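Side-chain contacts in putative hydrolase (Acinetobacter sp. NBRC 100985, PDB 4XUK), which probably hydrolyses organophosphate triesters and lactones at a two-zinc centre of the metallo-beta-lactamase kind: residues Val220-His223 and Thr224-Asp228; Thr232-Glu235 and Tyr236-Asp239; Phe251-Phe254 and Ala255-Gln259; Ser276-Gly279 and Lys280-Gln283. The protein carries 2 engineered substitutions. All coordinates share one frame; numbering follows the deposited sequence.

Contact 1 (Val220-His223 and Thr224-Asp228)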
loop_
_atom_site.group_PDB
_atom_site.type_symbol
_atom_site.label_atom_id
_atom_site.label_comp_id
_atom_site.label_asym_id
_atom_site.label_seq_id
_atom_site.Cartn_x
_atom_site.Cartn_y
_atom_site.Cartn_z
ATOM N N VAL A 220 -9.906 9.171 12.957
ATOM C CA VAL A 220 -9.373 7.831 13.195
ATOM C C VAL A 220 -7.838 7.818 13.186
ATOM O O VAL A 220 -7.202 8.603 12.456
ATOM C CB VAL A 220 -9.982 6.797 12.197
ATOM C CG1 VAL A 220 -9.305 6.876 10.826
ATOM C CG2 VAL A 220 -9.884 5.401 12.767
ATOM N N HIS A 221 -7.243 6.934 13.988
ATOM C CA HIS A 221 -5.788 6.891 14.137
ATOM C C HIS A 221 -5.162 5.536 13.817
ATOM O O HIS A 221 -3.978 5.321 14.080
ATOM C CB HIS A 221 -5.387 7.298 15.552
ATOM C CG HIS A 221 -5.479 8.767 15.800
ATOM N ND1 HIS A 221 -6.679 9.440 15.819
ATOM C CD2 HIS A 221 -4.518 9.700 16.006
ATOM C CE1 HIS A 221 -6.457 10.725 16.040
ATOM N NE2 HIS A 221 -5.155 10.907 16.153
ATOM N N SER A 222 -5.939 4.623 13.248
ATOM C CA SER A 222 -5.446 3.267 13.025
ATOM C C SER A 222 -6.329 2.569 12.008
ATOM O O SER A 222 -7.526 2.854 11.948
ATOM C CB SER A 222 -5.462 2.497 14.359
ATOM O OG SER A 222 -6.777 2.432 14.907
ATOM N N HIS A 223 -5.755 1.675 11.200
ATOM C CA HIS A 223 -6.568 0.876 10.289
ATOM C C HIS A 223 -6.922 -0.454 10.931
ATOM O O HIS A 223 -7.539 -1.312 10.295
ATOM C CB HIS A 223 -5.833 0.626 8.955
ATOM C CG HIS A 223 -4.568 -0.161 9.103
ATOM N ND1 HIS A 223 -3.528 0.253 9.908
ATOM C CD2 HIS A 223 -4.178 -1.339 8.560
ATOM C CE1 HIS A 223 -2.553 -0.636 9.857
ATOM N NE2 HIS A 223 -2.923 -1.614 9.048
ATOM N N THR A 224 -6.538 -0.609 12.199
ATOM C CA THR A 224 -6.630 -1.885 12.895
ATOM C C THR A 224 -7.686 -1.837 14.001
ATOM O O THR A 224 -8.839 -2.198 13.771
ATOM C CB THR A 224 -5.256 -2.303 13.488
ATOM O OG1 THR A 224 -4.778 -1.290 14.381
ATOM C CG2 THR A 224 -4.233 -2.473 12.369
ATOM N N VAL A 225 -7.285 -1.387 15.187
ATOM C CA VAL A 225 -8.174 -1.362 16.354
ATOM C C VAL A 225 -9.475 -0.615 16.068
ATOM O O VAL A 225 -10.567 -1.123 16.353
ATOM C CB VAL A 225 -7.485 -0.707 17.575
ATOM C CG1 VAL A 225 -8.449 -0.603 18.745
ATOM C CG2 VAL A 225 -6.255 -1.513 17.995
ATOM N N GLN A 226 -9.368 0.583 15.493
ATOM C CA GLN A 226 -10.549 1.431 15.335
ATOM C C GLN A 226 -11.393 1.118 14.100
ATOM O O GLN A 226 -12.401 1.781 13.843
ATOM C CB GLN A 226 -10.150 2.905 15.375
ATOM C CG GLN A 226 -9.541 3.324 16.699
ATOM C CD GLN A 226 -8.879 4.676 16.603
ATOM O OE1 GLN A 226 -7.978 4.873 15.794
ATOM N NE2 GLN A 226 -9.344 5.623 17.403
ATOM N N PHE A 227 -10.995 0.108 13.332
ATOM C CA PHE A 227 -11.886 -0.400 12.295
ATOM C C PHE A 227 -12.643 -1.642 12.779
ATOM O O PHE A 227 -13.863 -1.715 12.627
ATOM C CB PHE A 227 -11.141 -0.648 10.972
ATOM C CG PHE A 227 -11.028 0.590 10.105
ATOM C CD1 PHE A 227 -10.138 1.607 10.437
ATOM C CD2 PHE A 227 -11.828 0.745 8.978
ATOM C CE1 PHE A 227 -10.036 2.752 9.653
ATOM C CE2 PHE A 227 -11.730 1.896 8.183
ATOM C CZ PHE A 227 -10.829 2.895 8.527
ATOM N N ASP A 228 -11.938 -2.607 13.364
ATOM C CA ASP A 228 -12.605 -3.772 13.952
ATOM C C ASP A 228 -13.479 -3.356 15.137
ATOM O O ASP A 228 -14.552 -3.921 15.350
ATOM C CB ASP A 228 -11.571 -4.811 14.417
ATOM C CG ASP A 228 -10.860 -5.499 13.265
ATOM O OD1 ASP A 228 -10.835 -4.940 12.145
ATOM O OD2 ASP A 228 -10.306 -6.603 13.482
HETATM O O HOH W 1 -9.197 8.177 16.310
#
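Gln226 folds its side chain back against the loop that leads into helix 225-228. It slides antiparallel past Val220, with Gln226 CB 3.6 Å from Val220 CG2. Its CG is anti to its own carbonyl carbon (chi1 -63°) and the chain beyond is extended, which carries the amide back to the backbone of His221. There Gln226 OE1 takes two bonds. His221 N lies 2.8 Å from Gln226 OE1, tilted 28° from the carbonyl plane, and Ser222 OG donates to the same oxygen over 2.9 Å. Ser222 OG in turn accepts from Gln226 N at 3.2 Å, so hydroxyl and glutamine hold each other in a small ring of bonds. This is the tight, buried part. The Phe227 ring packs alongside, with Ser222 O at its edge, in plane, 3.3 Å from Phe227 CD1. That carbonyl oxygen is buried without a polar partner.

The far side is looser. His223 is partly exposed, and its side chain sets off away from residues 224-228, though CB still touches them. Its ring meets Thr224, just ahead of the helix, whose CG2 sits over the centre of one face in a CH-pi contact 3.6 Å from the ring centroid. Water 1 occupies the other end, joining Gln226 NE2 to His221 ND1.

Phe227 and Val220 lean on Phe251 of helix 240-257. Thr224 fills the N-cap position without a capping bond. The His221 ring meets the zinc ligands His197 and His265, so this loop-to-helix turn borders the two-zinc site of the metallo-beta-lactamase fold.

Contact 2 (Thr232-Glu235 and Tyr236-Asp239); sequences TAIE and YDID
Ala233 meets residues 236-239 through its methyl group, which lies 3.9 Å from Asp237 OD2. Ile234 does most of the work. Its N-H points almost straight at Asp237 OD2, but the bond is weak at 3.3 Å. Its carbonyl oxygen accepts from Asp237 N at 3.0 Å, with the donor 46° above the carbonyl plane. Main chain and carboxylate thus tie Asp237 to both ends of the same residue. CG of Asp237 is anti to its own carbonyl carbon (chi1 -67°), which turns the carboxylate back over Ile234.

The two branches of Ile234 part company. CG2 crosses the Asp237 side chain at about a right angle, 3.7 Å from Asp237 OD1. The longer branch carries CD1 obliquely to the Tyr236 ring, 3.8 Å from Tyr236 CD2. Glu235 and Tyr236 form the exposed corner of the turn. Water 2 bridges the carbonyl oxygens, donating to Ile234 O and to Asp237 O.

Asp237 OD1 bonds to His197 ND1. Asp237 is therefore a second-shell residue that helps fix the rotation of a zinc-binding imidazole and would probably make it more electron-rich. The Tyr236 ring packs on His221, and the Tyr236 side chain is about 6 Å from a zinc ion. The backbone pattern is a type I beta turn from Ile234 to Asp237, set at the rim of the metallo-beta-lactamase two-zinc site.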
loop_
_atom_site.group_PDB
_atom_site.type_symbol
_atom_site.label_atom_id
_atom_site.label_comp_id
_atom_site.label_asym_id
_atom_site.label_seq_id
_atom_site.Cartn_x
_atom_site.Cartn_y
_atom_site.Cartn_z
ATOM N N THR A 232 -13.774 2.468 19.794
ATOM C CA THR A 232 -12.558 2.684 20.577
ATOM C C THR A 232 -12.000 4.101 20.424
ATOM O O THR A 232 -11.548 4.486 19.349
ATOM C CB THR A 232 -11.454 1.694 20.136
ATOM O OG1 THR A 232 -11.966 0.352 20.159
ATOM C CG2 THR A 232 -10.230 1.801 21.041
ATOM N N ALA A 233 -12.007 4.878 21.500
ATOM C CA ALA A 233 -11.415 6.209 21.452
ATOM C C ALA A 233 -9.889 6.136 21.582
ATOM O O ALA A 233 -9.322 5.073 21.862
ATOM C CB ALA A 233 -12.011 7.092 22.537
ATOM N N ILE A 234 -9.219 7.264 21.371
ATOM C CA ILE A 234 -7.781 7.325 21.600
ATOM C C ILE A 234 -7.488 8.504 22.517
ATOM O O ILE A 234 -8.261 9.472 22.551
ATOM C CB ILE A 234 -6.991 7.418 20.266
ATOM C CG1 ILE A 234 -5.499 7.164 20.504
ATOM C CG2 ILE A 234 -7.266 8.749 19.563
ATOM C CD1 ILE A 234 -4.722 6.867 19.237
ATOM N N GLU A 235 -6.396 8.416 23.272
ATOM C CA GLU A 235 -6.043 9.439 24.259
ATOM C C GLU A 235 -5.833 10.840 23.657
ATOM O O GLU A 235 -5.942 11.844 24.368
ATOM C CB GLU A 235 -4.793 9.014 25.038
ATOM C CG GLU A 235 -4.787 9.479 26.488
ATOM C CD GLU A 235 -5.878 8.809 27.311
ATOM O OE1 GLU A 235 -6.948 9.426 27.502
ATOM O OE2 GLU A 235 -5.668 7.662 27.770
ATOM N N TYR A 236 -5.525 10.903 22.361
ATOM C CA TYR A 236 -5.350 12.176 21.668
ATOM C C TYR A 236 -6.652 12.981 21.530
ATOM O O TYR A 236 -6.609 14.202 21.311
ATOM C CB TYR A 236 -4.747 11.958 20.264
ATOM C CG TYR A 236 -3.401 11.248 20.239
ATOM C CD1 TYR A 236 -2.408 11.555 21.158
ATOM C CD2 TYR A 236 -3.131 10.277 19.280
ATOM C CE1 TYR A 236 -1.186 10.906 21.129
ATOM C CE2 TYR A 236 -1.913 9.628 19.245
ATOM C CZ TYR A 236 -0.946 9.950 20.173
ATOM O OH TYR A 236 0.271 9.310 20.140
ATOM N N ASP A 237 -7.796 12.305 21.597
ATOM C CA ASP A 237 -9.087 12.974 21.475
ATOM C C ASP A 237 -9.292 13.926 22.656
ATOM O O ASP A 237 -9.098 13.538 23.805
ATOM C CB ASP A 237 -10.230 11.945 21.448
ATOM C CG ASP A 237 -10.225 11.088 20.199
ATOM O OD1 ASP A 237 -9.680 11.526 19.163
ATOM O OD2 ASP A 237 -10.783 9.967 20.235
ATOM N N ILE A 238 -9.669 15.173 22.385
ATOM C CA ILE A 238 -9.967 16.106 23.483
ATOM C C ILE A 238 -11.325 15.762 24.105
ATOM O O ILE A 238 -11.495 15.786 25.337
ATOM C CB ILE A 238 -9.911 17.585 23.025
ATOM C CG1 ILE A 238 -8.460 17.980 22.717
ATOM C CG2 ILE A 238 -10.477 18.502 24.106
ATOM C CD1 ILE A 238 -8.304 19.319 22.055
ATOM N N ASP A 239 -12.291 15.428 23.258
ATOM C CA ASP A 239 -13.555 14.878 23.748
ATOM C C ASP A 239 -13.739 13.494 23.134
ATOM O O ASP A 239 -14.279 13.366 22.030
ATOM C CB ASP A 239 -14.722 15.792 23.370
ATOM C CG ASP A 239 -16.059 15.341 23.965
ATOM O OD1 ASP A 239 -16.239 14.146 24.284
ATOM O OD2 ASP A 239 -16.953 16.200 24.094
HETATM O O HOH W 2 -9.443 10.902 24.878
#

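Contact 3 (Phe251-Phe254 and Ala255-Gln259); sequences FANF and AKNGQ
The amides of Asn257 and Gln259 both donate to Asn253 OD1, and neither lies flat against the Asn253 amide. Asn257 crosses Asn253 at about a right angle, with the amide planes 59° apart. Its ND2 donates to Asn253 OD1 over 2.8 Å, in the carbonyl plane. Gln259 also crosses Asn253, with the amide planes 71° apart. Its NE2 reaches Asn253 OD1 over 3.0 Å along a nearly straight N-H, yet meets the C=O almost side-on. CG of Asn253 is anti to the backbone N (chi1 164°), which sends its amide along the helix toward both donors. Asn257 ND2 makes a further weak bond to Asn253 O.

The other end of the Gln259 amide faces Phe254. Gln259 OE1 stands at the ring edge, near its plane, 3.8 Å from Phe254 CD1, while ring and amide planes are almost perpendicular. A bend at chi2 turns the Gln259 chain back to these positions.

The helix ends at Asn257. Gly258, with positive phi, still gives its N-H to Phe254 O at 2.8 Å. Water 3 donates to the same oxygen and to Gln259 O.

This is the C-terminal end of helix 240-257. Phe254 packs on Val214 of strand 211-215 and Thr274 of strand 271-275. Gln259 rests on strand 211-215 just before strand 260-262 begins, so the turn joins the helix to the sheet it covers.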
loop_
_atom_site.group_PDB
_atom_site.type_symbol
_atom_site.label_atom_id
_atom_site.label_comp_id
_atom_site.label_asym_id
_atom_site.label_seq_id
_atom_site.Cartn_x
_atom_site.Cartn_y
_atom_site.Cartn_z
ATOM N N PHE A 251 -18.117 6.708 9.426
ATOM C CA PHE A 251 -17.785 5.389 8.882
ATOM C C PHE A 251 -19.034 4.705 8.338
ATOM O O PHE A 251 -18.979 3.988 7.337
ATOM C CB PHE A 251 -17.119 4.502 9.945
ATOM C CG PHE A 251 -15.641 4.747 10.107
ATOM C CD1 PHE A 251 -15.053 5.924 9.650
ATOM C CD2 PHE A 251 -14.841 3.790 10.717
ATOM C CE1 PHE A 251 -13.682 6.141 9.810
ATOM C CE2 PHE A 251 -13.481 3.990 10.872
ATOM C CZ PHE A 251 -12.901 5.167 10.425
ATOM N N ALA A 252 -20.157 4.923 9.014
ATOM C CA ALA A 252 -21.425 4.393 8.538
ATOM C C ALA A 252 -21.719 4.991 7.170
ATOM O O ALA A 252 -21.964 4.264 6.219
ATOM C CB ALA A 252 -22.537 4.705 9.528
ATOM N N ASN A 253 -21.671 6.316 7.073
ATOM C CA ASN A 253 -21.840 7.008 5.801
ATOM C C ASN A 253 -20.894 6.479 4.716
ATOM O O ASN A 253 -21.336 6.182 3.602
ATOM C CB ASN A 253 -21.665 8.524 6.019
ATOM C CG ASN A 253 -21.442 9.299 4.721
ATOM O OD1 ASN A 253 -21.983 8.961 3.668
ATOM N ND2 ASN A 253 -20.642 10.358 4.802
ATOM N N PHE A 254 -19.606 6.345 5.042
ATOM C CA PHE A 254 -18.606 5.876 4.066
ATOM C C PHE A 254 -18.853 4.453 3.579
ATOM O O PHE A 254 -18.651 4.138 2.400
ATOM C CB PHE A 254 -17.197 5.942 4.658
ATOM C CG PHE A 254 -16.776 7.319 5.121
ATOM C CD1 PHE A 254 -17.336 8.463 4.583
ATOM C CD2 PHE A 254 -15.799 7.450 6.095
ATOM C CE1 PHE A 254 -16.934 9.721 5.027
ATOM C CE2 PHE A 254 -15.391 8.703 6.541
ATOM C CZ PHE A 254 -15.953 9.834 6.006
ATOM N N ALA A 255 -19.266 3.580 4.493
ATOM C CA ALA A 255 -19.544 2.191 4.142
ATOM C C ALA A 255 -20.747 2.062 3.201
ATOM O O ALA A 255 -20.697 1.288 2.242
ATOM C CB ALA A 255 -19.745 1.349 5.398
ATOM N N LYS A 256 -21.776 2.804 3.490
ATOM C CA LYS A 256 -22.938 2.830 2.679
ATOM C C LYS A 256 -22.743 3.520 1.303
ATOM O O LYS A 256 -23.180 3.052 0.314
ATOM C CB LYS A 256 -24.020 3.508 3.466
ATOM C CG LYS A 256 -25.333 3.588 2.766
ATOM C CD LYS A 256 -25.854 4.998 2.804
ATOM C CE LYS A 256 -27.126 5.105 3.607
ATOM N NZ LYS A 256 -28.298 5.414 2.737
ATOM N N ASN A 257 -22.081 4.646 1.297
ATOM C CA ASN A 257 -22.018 5.502 0.117
ATOM C C ASN A 257 -20.724 5.414 -0.675
ATOM O O ASN A 257 -20.650 5.893 -1.810
ATOM C CB ASN A 257 -22.365 6.939 0.496
ATOM C CG ASN A 257 -23.787 7.059 1.031
ATOM O OD1 ASN A 257 -24.744 6.751 0.331
ATOM N ND2 ASN A 257 -23.922 7.487 2.275
ATOM N N GLY A 258 -19.705 4.794 -0.082
ATOM C CA GLY A 258 -18.521 4.415 -0.829
ATOM C C GLY A 258 -17.571 5.523 -1.236
ATOM O O GLY A 258 -16.795 5.338 -2.183
ATOM N N GLN A 259 -17.605 6.654 -0.535
ATOM C CA GLN A 259 -16.669 7.733 -0.826
ATOM C C GLN A 259 -15.235 7.236 -0.730
ATOM O O GLN A 259 -14.908 6.399 0.120
ATOM C CB GLN A 259 -16.844 8.908 0.148
ATOM C CG GLN A 259 -18.199 9.615 0.103
ATOM C CD GLN A 259 -19.174 9.086 1.137
ATOM O OE1 GLN A 259 -19.235 7.877 1.395
ATOM N NE2 GLN A 259 -19.948 9.985 1.729
HETATM O O HOH W 3 -15.765 4.172 1.539
#

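Contact 4 (Ser276-Gly279 and Lys280-Gln283)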
loop_
_atom_site.group_PDB
_atom_site.type_symbol
_atom_site.label_atom_id
_atom_site.label_comp_id
_atom_site.label_asym_id
_atom_site.label_seq_id
_atom_site.Cartn_x
_atom_site.Cartn_y
_atom_site.Cartn_z
ATOM N N SER A 276 -18.069 -2.427 5.231
ATOM C CA SER A 276 -18.649 -3.028 6.427
ATOM C C SER A 276 -19.618 -4.140 6.031
ATOM O O SER A 276 -20.457 -3.961 5.148
ATOM C CB SER A 276 -19.397 -1.983 7.249
ATOM O OG SER A 276 -19.958 -2.577 8.409
ATOM N N ALA A 277 -19.504 -5.285 6.692
ATOM C CA ALA A 277 -20.402 -6.405 6.439
ATOM C C ALA A 277 -21.693 -6.279 7.243
ATOM O O ALA A 277 -22.727 -6.813 6.842
ATOM C CB ALA A 277 -19.704 -7.725 6.754
ATOM N N ASP A 278 -21.638 -5.563 8.366
ATOM C CA ASP A 278 -22.746 -5.581 9.320
ATOM C C ASP A 278 -23.057 -4.242 9.992
ATOM O O ASP A 278 -24.012 -4.151 10.762
ATOM C CB ASP A 278 -22.465 -6.622 10.405
ATOM C CG ASP A 278 -21.105 -6.424 11.056
ATOM O OD1 ASP A 278 -20.464 -5.374 10.803
ATOM O OD2 ASP A 278 -20.672 -7.312 11.823
ATOM N N GLY A 279 -22.248 -3.216 9.740
ATOM C CA GLY A 279 -22.461 -1.932 10.389
ATOM C C GLY A 279 -21.939 -1.890 11.819
ATOM O O GLY A 279 -22.108 -0.896 12.530
ATOM N N LYS A 280 -21.292 -2.945 12.213
ATOM C CA LYS A 280 -20.721 -3.059 13.493
ATOM C C LYS A 280 -19.209 -2.923 13.465
ATOM O O LYS A 280 -18.642 -2.279 14.285
ATOM C CB LYS A 280 -21.102 -4.396 14.054
ATOM C CG LYS A 280 -22.559 -4.457 14.372
ATOM C CD LYS A 280 -23.213 -5.615 13.692
ATOM C CE LYS A 280 -23.148 -6.865 14.543
ATOM N NZ LYS A 280 -24.408 -7.655 14.472
ATOM N N SER A 281 -18.592 -3.568 12.498
ATOM C CA SER A 281 -17.161 -3.458 12.288
ATOM C C SER A 281 -16.912 -2.967 10.874
ATOM O O SER A 281 -17.749 -3.149 9.990
ATOM C CB SER A 281 -16.481 -4.800 12.504
ATOM O OG SER A 281 -16.748 -5.686 11.436
ATOM N N TYR A 282 -15.770 -2.329 10.668
ATOM C CA TYR A 282 -15.430 -1.786 9.359
ATOM C C TYR A 282 -14.087 -2.345 8.947
ATOM O O TYR A 282 -13.338 -2.824 9.795
ATOM C CB TYR A 282 -15.394 -0.258 9.415
ATOM C CG TYR A 282 -16.745 0.322 9.747
ATOM C CD1 TYR A 282 -17.642 0.643 8.741
ATOM C CD2 TYR A 282 -17.136 0.516 11.063
ATOM C CE1 TYR A 282 -18.889 1.151 9.035
ATOM C CE2 TYR A 282 -18.385 1.030 11.366
ATOM C CZ TYR A 282 -19.252 1.342 10.343
ATOM O OH TYR A 282 -20.494 1.854 10.622
ATOM N N GLN A 283 -13.792 -2.302 7.648
ATOM C CA GLN A 283 -12.505 -2.774 7.140
ATOM C C GLN A 283 -11.927 -1.732 6.180
ATOM O O GLN A 283 -12.638 -1.223 5.305
ATOM C CB GLN A 283 -12.654 -4.136 6.441
ATOM C CG GLN A 283 -11.342 -4.695 5.861
ATOM C CD GLN A 283 -11.517 -6.047 5.164
ATOM O OE1 GLN A 283 -12.473 -6.774 5.426
ATOM N NE2 GLN A 283 -10.586 -6.382 4.265
HETATM O O HOH W 4 -18.284 -5.645 8.815
#
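Ser276 OG donates to Ser281 O at 2.8 Å across the base of a loop that links two neighbouring antiparallel strands, 271-275 and 283-286. The same hydroxyl oxygen accepts from Gly279 N at 2.7 Å, three residues on, which makes an ST motif. One hydroxyl therefore ties the start of this beta hairpin loop to Gly279 within it and to Ser281 on the returning limb. Its OG is anti to the backbone N (chi1 180°), and this swings it across the loop. Gly279 has backbone angles that suit glycine, and the chain turns there. Ser276 OG also lies over one face of the Tyr282 ring, and Ser276 CB comes within 3.5 Å of Tyr282 CD1.

Asp278 OD1 holds the outer half. Lys280 N meets it at 2.9 Å from well above the carboxylate plane. Ser281 N meets it at 3.1 Å on the syn side, and both come from the same face. The Asp278 carboxylate thus gathers two successive N-H groups. The Lys280 chain crosses Asp278 at about a right angle, with Lys280 CD 3.5 Å from Asp278 CG. The opposite charges stay beyond salt-bridge range, though they may still attract weakly at this exposed site.

In the next shell, Ala252 and Ala255 of helix 240-257 support Tyr282, and Ala255 also touches Ser276. Tyr282 is hydrogen-bonded through its backbone to Phe227, while Gln283 packs on Gln283 of the second subunit. Within the loop, water 4 donates to both Asp278 OD1 and Ser281 O, lying 2.8 Å from Ser281 O.

Contact 1 is the hub of the four. It touches contact 2 where Gln226 NE2 probably bonds to Thr232 O, and where His221 CB packs 3.8 Å from Ile234 CD1. Contact 3 meets it with Phe227 CZ 3.6 Å from Phe251 CZ. Contact 4 adjoins it where Asp228 O lies 3.5 Å from Ser281 CB. Contacts 3 and 4 also touch, their centres about 10 Å apart, whereas contact 2 stays about 9 Å from both at the nearest atoms. Contacts 1 and 2 border the zinc pair, with the His221 side chain about 5 Å from a zinc ion. In contact 3, the Phe251 side chain is about 14 Å from a zinc ion.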